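Local coordinates for protein Pre-mRNA-processing-splicing factor 8 (Cryptococcus neoformans var. grubii serotype A, PDB 6MX6) that contains the intein of a spliceosomal protein, a Hint-fold domain that probably excises itself by protein splicing and joins the flanking host segments, at residues V25-Q30 with T40-V45; E49-I54 with E150-S155. All blocks are in the same frame, centred on the assembly; numbering follows the deposited sequence.

How the contacts relate
Contact 1 lies on one flank of the intein and contact 2 where its two antiparallel sheets meet, with centres about 20 Å apart. They come in series along the chain: V25-Q30 pairs with T40-V45 after a short excursion, and only then does E49-I54 meet E150-S155, 96 residues on. Strand 38-49 runs through both, bordered by strand 30-32 and, on its other side, by strand 152-159. At contact 2 the chain leaves this sheet for strand 52-56 of the second sheet and returns from strand 139-147. The contacts touch where V45 packs on W154 and S155; strand 38-49 leads from the outer turn to the place where the chain passes between the two sheets of the horseshoe-like Hint fold.

Contact 1: V25-Q30 with T40-V45; sequences VQEGDQ and TASKIV
G28 and A41 meet through their backbones where a type II beta turn, Q26 to D29, lies against strand 38-49 of the Hint fold and leads into edge strand 30-32. G28 N donates to A41 O at 2.8 Å, and A41 N returns a bond to D29 O at 3.0 Å. Beyond them Q30 and T40 form an antiparallel non-hydrogen-bonded pair. G28 takes the third position of the turn with a positive phi of 81°, and the turn is closed by D29 N bonding to Q26 O.

Side-chain bonds extend the pairing at both ends. The Q30 chain is bent at chi2 (-62°), and its NE2 gives one N-H to T40 OG1 at 2.8 Å and the other to G28 O; both acceptors lie close to the amide plane, which fixes the rotation of the group. The E27 carboxylate reaches over S42: OE2 lies 3.3 Å from S42 CB, while OE1 accepts K43 N on its syn side at 3.0 Å. A water joins the same OE1 to I44 N, so one oxygen serves two successive backbone amides. Within the turn, D29 OD2 takes Q26 N from above the carboxylate plane in an almost straight bond; R14 is a long, weak ionic partner of that oxygen.

Apolar contacts fill the inner side. V25 CG1, anti to the backbone N (chi1 172°), packs on A41 CB at 3.8 Å and more loosely on I44 CD1, while V25 and I44 both also touch F157 of the neighbouring strand 152-159. The I44 side chain crosses that of Q26 at about a right angle and lies against the backbone leading into the turn, with CD1 3.7 Å from V25 O and CG1 3.8 Å from E27 N.

Contact 2: E49-I54 with E150-S155; sequences ERLYRI and EPTKWS
E49 meets both T152 and W154. Its backbone forms an antiparallel hydrogen-bonded pair with T152: E49 N donates to T152 O at 3.0 Å, and T152 N donates to E49 O at 2.9 Å. In the E49 side chain CG lies between the backbone N and the carbonyl carbon (chi1 66°), 3.6 Å from W154 NE1; the extended chain beyond it brings the carboxylate beside the indole N-H. The carboxylate stands nearly perpendicular to the indole (87°), and W154 NE1 makes a weak, bent bond to OE2. W154 also packs on V45. Here strand 38-49 pairs with strand 152-159, and the chain then crosses to the second sheet of the Hint fold, where R53 on strand 52-56 forms salt bridges with E148 and D62. L51, at this crossing, spreads its two methyls: CD2 lies 4.0 Å from W154 CD1, and CD1 is 3.2 Å from T152 OG1, a hydroxyl that also bonds Q7. R50 lays CG against the E150-P151 peptide while its NE bonds E148 O. One water accepts hydrogen bonds from L51 N and T152 OG1 and donates to E150 O at 2.8 Å.

Contact 1: V25-Q30 with T40-V45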
ATOM      1  N   VAL A  25       2.231  -5.207 -14.067  1.00 24.20           N
ATOM      2  CA  VAL A  25       3.487  -4.474 -13.957  1.00 24.41           C
ATOM      3  C   VAL A  25       4.635  -5.395 -14.338  1.00 28.76           C
ATOM      4  O   VAL A  25       4.768  -6.496 -13.792  1.00 30.57           O
ATOM      5  CB  VAL A  25       3.667  -3.937 -12.532  1.00 26.55           C
ATOM      6  CG1 VAL A  25       5.058  -3.338 -12.355  1.00 24.56           C
ATOM      7  CG2 VAL A  25       2.576  -2.908 -12.209  1.00 22.21           C
ATOM      8  N   GLN A  26       5.471  -4.952 -15.270  1.00 31.12           N
ATOM      9  CA  GLN A  26       6.589  -5.761 -15.737  1.00 29.74           C
ATOM     10  C   GLN A  26       7.908  -5.057 -15.454  1.00 31.95           C
ATOM     11  O   GLN A  26       7.943  -3.872 -15.119  1.00 30.18           O
ATOM     12  CB  GLN A  26       6.452  -6.080 -17.231  1.00 31.09           C
ATOM     13  CG  GLN A  26       5.957  -7.495 -17.491  1.00 46.39           C
ATOM     14  CD  GLN A  26       6.656  -8.536 -16.616  1.00 61.81           C
ATOM     15  OE1 GLN A  26       7.890  -8.552 -16.496  1.00 46.24           O
ATOM     16  NE2 GLN A  26       5.865  -9.409 -15.993  1.00 48.75           N
ATOM     17  N   GLU A  27       9.002  -5.812 -15.597  1.00 31.59           N
ATOM     18  CA  GLU A  27      10.329  -5.307 -15.255  1.00 33.60           C
ATOM     19  C   GLU A  27      10.641  -4.017 -16.009  1.00 25.47           C
ATOM     20  O   GLU A  27      10.395  -3.910 -17.213  1.00 29.64           O
ATOM     21  CB  GLU A  27      11.389  -6.369 -15.561  1.00 41.13           C
ATOM     22  CG  GLU A  27      12.823  -5.913 -15.329  1.00 36.75           C
ATOM     23  CD  GLU A  27      13.313  -6.158 -13.908  1.00 43.63           C
ATOM     24  OE1 GLU A  27      12.687  -6.960 -13.179  1.00 46.50           O
ATOM     25  OE2 GLU A  27      14.331  -5.549 -13.517  1.00 47.22           O
ATOM     26  N   GLY A  28      11.184  -3.036 -15.288  1.00 34.17           N
ATOM     27  CA  GLY A  28      11.487  -1.734 -15.851  1.00 29.89           C
ATOM     28  C   GLY A  28      10.319  -0.771 -15.960  1.00 38.12           C
ATOM     29  O   GLY A  28      10.536   0.393 -16.320  1.00 36.33           O
ATOM     30  N   ASP A  29       9.092  -1.206 -15.662  1.00 33.51           N
ATOM     31  CA  ASP A  29       7.924  -0.347 -15.837  1.00 35.89           C
ATOM     32  C   ASP A  29       8.022   0.902 -14.964  1.00 25.21           C
ATOM     33  O   ASP A  29       8.565   0.881 -13.859  1.00 29.13           O
ATOM     34  CB  ASP A  29       6.634  -1.110 -15.512  1.00 26.73           C
ATOM     35  CG  ASP A  29       5.956  -1.662 -16.753  1.00 43.13           C
ATOM     36  OD1 ASP A  29       6.444  -1.363 -17.863  1.00 51.57           O
ATOM     37  OD2 ASP A  29       4.940  -2.390 -16.626  1.00 33.53           O
ATOM     38  N   GLN A  30       7.483   2.003 -15.477  1.00 32.10           N
ATOM     39  CA  GLN A  30       7.517   3.282 -14.786  1.00 27.60           C
ATOM     40  C   GLN A  30       6.185   3.504 -14.074  1.00 26.57           C
ATOM     41  O   GLN A  30       5.125   3.477 -14.708  1.00 28.97           O
ATOM     42  CB  GLN A  30       7.807   4.416 -15.770  1.00 33.68           C
ATOM     43  CG  GLN A  30       9.168   4.291 -16.466  1.00 31.55           C
ATOM     44  CD  GLN A  30      10.330   4.348 -15.491  1.00 29.91           C
ATOM     45  OE1 GLN A  30      10.684   5.417 -14.996  1.00 35.43           O
ATOM     46  NE2 GLN A  30      10.930   3.190 -15.207  1.00 32.29           N
ATOM     47  N   THR A  40      10.889   3.192 -10.905  1.00 29.82           N
ATOM     48  CA  THR A  40      11.122   2.009 -11.720  1.00 34.58           C
ATOM     49  C   THR A  40      10.821   0.766 -10.894  1.00 27.27           C
ATOM     50  O   THR A  40      11.273   0.653  -9.751  1.00 28.40           O
ATOM     51  CB  THR A  40      12.562   1.967 -12.239  1.00 32.62           C
ATOM     52  OG1 THR A  40      12.779   3.076 -13.118  1.00 35.68           O
ATOM     53  CG2 THR A  40      12.805   0.683 -13.009  1.00 33.69           C
ATOM     54  N   ALA A  41      10.050  -0.149 -11.468  1.00 30.92           N
ATOM     55  CA  ALA A  41       9.723  -1.414 -10.828  1.00 32.20           C
ATOM     56  C   ALA A  41      10.656  -2.510 -11.322  1.00 31.28           C
ATOM     57  O   ALA A  41      11.049  -2.539 -12.492  1.00 30.20           O
ATOM     58  CB  ALA A  41       8.269  -1.804 -11.105  1.00 31.20           C
ATOM     59  N   SER A  42      11.008  -3.420 -10.417  1.00 34.20           N
ATOM     60  CA  SER A  42      11.832  -4.564 -10.783  1.00 38.73           C
ATOM     61  C   SER A  42      11.500  -5.735  -9.872  1.00 32.62           C
ATOM     62  O   SER A  42      10.750  -5.604  -8.902  1.00 27.48           O
ATOM     63  CB  SER A  42      13.329  -4.232 -10.711  1.00 35.64           C
ATOM     64  OG  SER A  42      13.709  -3.798  -9.421  1.00 32.52           O
ATOM     65  N   LYS A  43      12.067  -6.894 -10.206  1.00 29.99           N
ATOM     66  CA  LYS A  43      11.967  -8.089  -9.366  1.00 31.16           C
ATOM     67  C   LYS A  43      10.508  -8.516  -9.184  1.00 23.85           C
ATOM     68  O   LYS A  43      10.030  -8.722  -8.070  1.00 24.15           O
ATOM     69  CB  LYS A  43      12.630  -7.857  -8.006  1.00 31.02           C
ATOM     70  CG  LYS A  43      14.130  -7.592  -8.029  1.00 41.58           C
ATOM     71  CD  LYS A  43      14.688  -7.603  -6.603  1.00 46.34           C
ATOM     72  CE  LYS A  43      16.178  -7.275  -6.564  1.00 58.74           C
ATOM     73  NZ  LYS A  43      16.467  -5.970  -5.886  1.00 46.94           N
ATOM     74  N   ILE A  44       9.820  -8.680 -10.312  1.00 27.59           N
ATOM     75  CA  ILE A  44       8.420  -9.102 -10.319  1.00 28.44           C
ATOM     76  C   ILE A  44       8.311 -10.503  -9.730  1.00 30.73           C
ATOM     77  O   ILE A  44       8.932 -11.450 -10.223  1.00 26.15           O
ATOM     78  CB  ILE A  44       7.848  -9.066 -11.742  1.00 30.71           C
ATOM     79  CG1 ILE A  44       8.285  -7.799 -12.473  1.00 35.82           C
ATOM     80  CG2 ILE A  44       6.334  -9.234 -11.719  1.00 29.78           C
ATOM     81  CD1 ILE A  44       7.861  -6.530 -11.811  1.00 25.31           C
ATOM     82  N   VAL A  45       7.487 -10.654  -8.694  1.00 22.05           N
ATOM     83  CA  VAL A  45       7.268 -11.952  -8.071  1.00 19.30           C
ATOM     84  C   VAL A  45       5.770 -12.164  -7.889  1.00 29.29           C
ATOM     85  O   VAL A  45       4.985 -11.214  -7.871  1.00 23.38           O
ATOM     86  CB  VAL A  45       8.000 -12.072  -6.722  1.00 25.36           C
ATOM     87  CG1 VAL A  45       9.504 -12.144  -6.947  1.00 23.88           C
ATOM     88  CG2 VAL A  45       7.650 -10.887  -5.838  1.00 27.78           C
TER
HETATM   89  O   HOH W   1      11.357  -9.482 -12.594  1.00 32.05           O
HETATM   90  O   HOH W   2      13.672   5.800 -14.962  1.00 39.59           O

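Contact 2: E49-I54 with E150-S155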
ATOM      1  N   GLU A  49      -1.712 -16.779  -1.312  1.00 16.60           N
ATOM      2  CA  GLU A  49      -1.794 -17.066   0.118  1.00 19.52           C
ATOM      3  C   GLU A  49      -2.958 -16.295   0.717  1.00 17.03           C
ATOM      4  O   GLU A  49      -3.571 -15.449   0.062  1.00 15.28           O
ATOM      5  CB  GLU A  49      -0.492 -16.718   0.848  1.00 21.47           C
ATOM      6  CG  GLU A  49      -0.155 -15.245   0.863  1.00 23.86           C
ATOM      7  CD  GLU A  49       1.286 -14.991   1.263  1.00 38.62           C
ATOM      8  OE1 GLU A  49       1.519 -14.315   2.293  1.00 34.45           O
ATOM      9  OE2 GLU A  49       2.187 -15.480   0.548  1.00 46.57           O
ATOM     10  N   ARG A  50      -3.262 -16.608   1.974  1.00 16.57           N
ATOM     11  CA  ARG A  50      -4.269 -15.843   2.701  1.00 14.77           C
ATOM     12  C   ARG A  50      -3.735 -14.449   2.993  1.00 15.06           C
ATOM     13  O   ARG A  50      -2.730 -14.297   3.690  1.00 18.14           O
ATOM     14  CB  ARG A  50      -4.647 -16.561   3.995  1.00 16.12           C
ATOM     15  CG  ARG A  50      -5.440 -17.823   3.735  1.00 20.60           C
ATOM     16  CD  ARG A  50      -5.553 -18.673   4.979  1.00 14.24           C
ATOM     17  NE  ARG A  50      -6.512 -18.104   5.927  1.00 16.50           N
ATOM     18  CZ  ARG A  50      -6.890 -18.701   7.053  1.00 16.92           C
ATOM     19  NH1 ARG A  50      -6.409 -19.892   7.369  1.00 16.19           N
ATOM     20  NH2 ARG A  50      -7.770 -18.110   7.850  1.00 19.42           N
ATOM     21  N   LEU A  51      -4.419 -13.432   2.479  1.00 13.25           N
ATOM     22  CA  LEU A  51      -3.971 -12.054   2.603  1.00 11.68           C
ATOM     23  C   LEU A  51      -4.709 -11.356   3.742  1.00 14.46           C
ATOM     24  O   LEU A  51      -5.679 -11.869   4.300  1.00 18.27           O
ATOM     25  CB  LEU A  51      -4.193 -11.306   1.286  1.00 15.49           C
ATOM     26  CG  LEU A  51      -3.553 -11.972   0.065  1.00 18.78           C
ATOM     27  CD1 LEU A  51      -3.859 -11.168  -1.207  1.00 17.64           C
ATOM     28  CD2 LEU A  51      -2.058 -12.078   0.287  1.00 21.29           C
ATOM     29  N   TYR A  52      -4.242 -10.160   4.071  1.00 13.47           N
ATOM     30  CA  TYR A  52      -4.910  -9.301   5.034  1.00 12.84           C
ATOM     31  C   TYR A  52      -5.700  -8.246   4.282  1.00 16.66           C
ATOM     32  O   TYR A  52      -5.179  -7.638   3.344  1.00 14.76           O
ATOM     33  CB  TYR A  52      -3.906  -8.624   5.962  1.00 14.29           C
ATOM     34  CG  TYR A  52      -3.443  -9.561   7.035  1.00 15.01           C
ATOM     35  CD1 TYR A  52      -2.410 -10.459   6.800  1.00 19.35           C
ATOM     36  CD2 TYR A  52      -4.067  -9.583   8.261  1.00 17.81           C
ATOM     37  CE1 TYR A  52      -1.999 -11.340   7.785  1.00 19.82           C
ATOM     38  CE2 TYR A  52      -3.669 -10.454   9.251  1.00 18.20           C
ATOM     39  CZ  TYR A  52      -2.635 -11.325   9.011  1.00 18.23           C
ATOM     40  OH  TYR A  52      -2.255 -12.183  10.009  1.00 29.71           O
ATOM     41  N   ARG A  53      -6.947  -8.037   4.703  1.00 14.43           N
ATOM     42  CA  ARG A  53      -7.808  -6.994   4.157  1.00 12.61           C
ATOM     43  C   ARG A  53      -7.842  -5.826   5.135  1.00 16.28           C
ATOM     44  O   ARG A  53      -8.194  -6.003   6.309  1.00 14.08           O
ATOM     45  CB  ARG A  53      -9.222  -7.528   3.908  1.00 13.94           C
ATOM     46  CG  ARG A  53     -10.193  -6.462   3.373  1.00 16.18           C
ATOM     47  CD  ARG A  53     -11.556  -7.043   3.030  1.00 19.17           C
ATOM     48  NE  ARG A  53     -11.414  -8.070   2.005  1.00 19.16           N
ATOM     49  CZ  ARG A  53     -11.443  -7.831   0.699  1.00 21.90           C
ATOM     50  NH1 ARG A  53     -11.659  -6.598   0.249  1.00 17.68           N
ATOM     51  NH2 ARG A  53     -11.269  -8.832  -0.163  1.00 24.61           N
ATOM     52  N   ILE A  54      -7.480  -4.642   4.648  1.00 16.81           N
ATOM     53  CA  ILE A  54      -7.503  -3.405   5.417  1.00 17.62           C
ATOM     54  C   ILE A  54      -8.648  -2.557   4.893  1.00 15.81           C
ATOM     55  O   ILE A  54      -8.698  -2.235   3.695  1.00 17.39           O
ATOM     56  CB  ILE A  54      -6.170  -2.648   5.315  1.00 18.95           C
ATOM     57  CG1 ILE A  54      -5.034  -3.540   5.803  1.00 19.40           C
ATOM     58  CG2 ILE A  54      -6.234  -1.353   6.137  1.00 21.56           C
ATOM     59  CD1 ILE A  54      -3.641  -3.020   5.458  1.00 23.70           C
ATOM     60  N   GLU A 150      -9.484 -17.480   2.870  1.00 18.59           N
ATOM     61  CA  GLU A 150      -9.066 -18.313   1.749  1.00 19.42           C
ATOM     62  C   GLU A 150      -7.940 -17.630   1.002  1.00 20.65           C
ATOM     63  O   GLU A 150      -7.886 -16.393   0.945  1.00 18.36           O
ATOM     64  CB  GLU A 150     -10.237 -18.592   0.787  1.00 16.96           C
ATOM     65  CG  GLU A 150     -11.317 -19.501   1.367  1.00 21.01           C
ATOM     66  CD  GLU A 150     -10.981 -20.998   1.303  1.00 31.61           C
ATOM     67  OE1 GLU A 150      -9.797 -21.379   1.130  1.00 27.08           O
ATOM     68  OE2 GLU A 150     -11.923 -21.810   1.440  1.00 28.76           O
ATOM     69  N   PRO A 151      -7.020 -18.400   0.406  1.00 17.12           N
ATOM     70  CA  PRO A 151      -5.884 -17.802  -0.295  1.00 18.22           C
ATOM     71  C   PRO A 151      -6.300 -17.142  -1.597  1.00 18.17           C
ATOM     72  O   PRO A 151      -7.237 -17.577  -2.270  1.00 18.59           O
ATOM     73  CB  PRO A 151      -4.959 -18.993  -0.579  1.00 21.83           C
ATOM     74  CG  PRO A 151      -5.528 -20.148   0.166  1.00 29.77           C
ATOM     75  CD  PRO A 151      -6.981 -19.873   0.366  1.00 17.78           C
ATOM     76  N   THR A 152      -5.565 -16.095  -1.965  1.00 15.79           N
ATOM     77  CA  THR A 152      -5.772 -15.436  -3.243  1.00 17.81           C
ATOM     78  C   THR A 152      -4.414 -15.059  -3.818  1.00 14.29           C
ATOM     79  O   THR A 152      -3.403 -15.018  -3.112  1.00 14.66           O
ATOM     80  CB  THR A 152      -6.676 -14.191  -3.130  1.00 24.03           C
ATOM     81  OG1 THR A 152      -6.066 -13.221  -2.275  1.00 19.80           O
ATOM     82  CG2 THR A 152      -8.056 -14.555  -2.562  1.00 23.77           C
ATOM     83  N   LYS A 153      -4.405 -14.788  -5.125  1.00 17.63           N
ATOM     84  CA  LYS A 153      -3.160 -14.507  -5.818  1.00 17.34           C
ATOM     85  C   LYS A 153      -2.705 -13.084  -5.551  1.00 16.83           C
ATOM     86  O   LYS A 153      -3.517 -12.154  -5.485  1.00 18.31           O
ATOM     87  CB  LYS A 153      -3.323 -14.715  -7.327  1.00 22.80           C
ATOM     88  CG  LYS A 153      -3.537 -16.161  -7.706  1.00 24.29           C
ATOM     89  CD  LYS A 153      -3.739 -16.313  -9.219  1.00 34.09           C
ATOM     90  CE  LYS A 153      -3.909 -17.778  -9.592  1.00 40.21           C
ATOM     91  NZ  LYS A 153      -3.751 -18.009 -11.055  1.00 60.77           N
ATOM     92  N   TRP A 154      -1.397 -12.921  -5.414  1.00 16.97           N
ATOM     93  CA  TRP A 154      -0.773 -11.634  -5.188  1.00 14.21           C
ATOM     94  C   TRP A 154       0.428 -11.483  -6.111  1.00 21.65           C
ATOM     95  O   TRP A 154       1.004 -12.470  -6.594  1.00 21.66           O
ATOM     96  CB  TRP A 154      -0.316 -11.470  -3.725  1.00 16.26           C
ATOM     97  CG  TRP A 154       0.632 -12.542  -3.241  1.00 17.22           C
ATOM     98  CD1 TRP A 154       0.301 -13.663  -2.543  1.00 17.32           C
ATOM     99  CD2 TRP A 154       2.061 -12.590  -3.415  1.00 20.13           C
ATOM    100  NE1 TRP A 154       1.428 -14.401  -2.258  1.00 22.35           N
ATOM    101  CE2 TRP A 154       2.520 -13.763  -2.781  1.00 21.51           C
ATOM    102  CE3 TRP A 154       2.993 -11.758  -4.041  1.00 25.79           C
ATOM    103  CZ2 TRP A 154       3.871 -14.126  -2.762  1.00 28.63           C
ATOM    104  CZ3 TRP A 154       4.332 -12.116  -4.014  1.00 24.79           C
ATOM    105  CH2 TRP A 154       4.757 -13.288  -3.381  1.00 24.30           C
ATOM    106  N   SER A 155       0.819 -10.223  -6.301  1.00 17.70           N
ATOM    107  CA  SER A 155       1.980  -9.848  -7.093  1.00 20.01           C
ATOM    108  C   SER A 155       2.761  -8.787  -6.335  1.00 24.89           C
ATOM    109  O   SER A 155       2.179  -7.916  -5.675  1.00 19.75           O
ATOM    110  CB  SER A 155       1.571  -9.335  -8.477  1.00 20.43           C
ATOM    111  OG  SER A 155       0.800 -10.302  -9.174  1.00 23.51           O
TER
HETATM  112  O   HOH W   3      -6.760 -13.871   0.635  1.00 17.59           O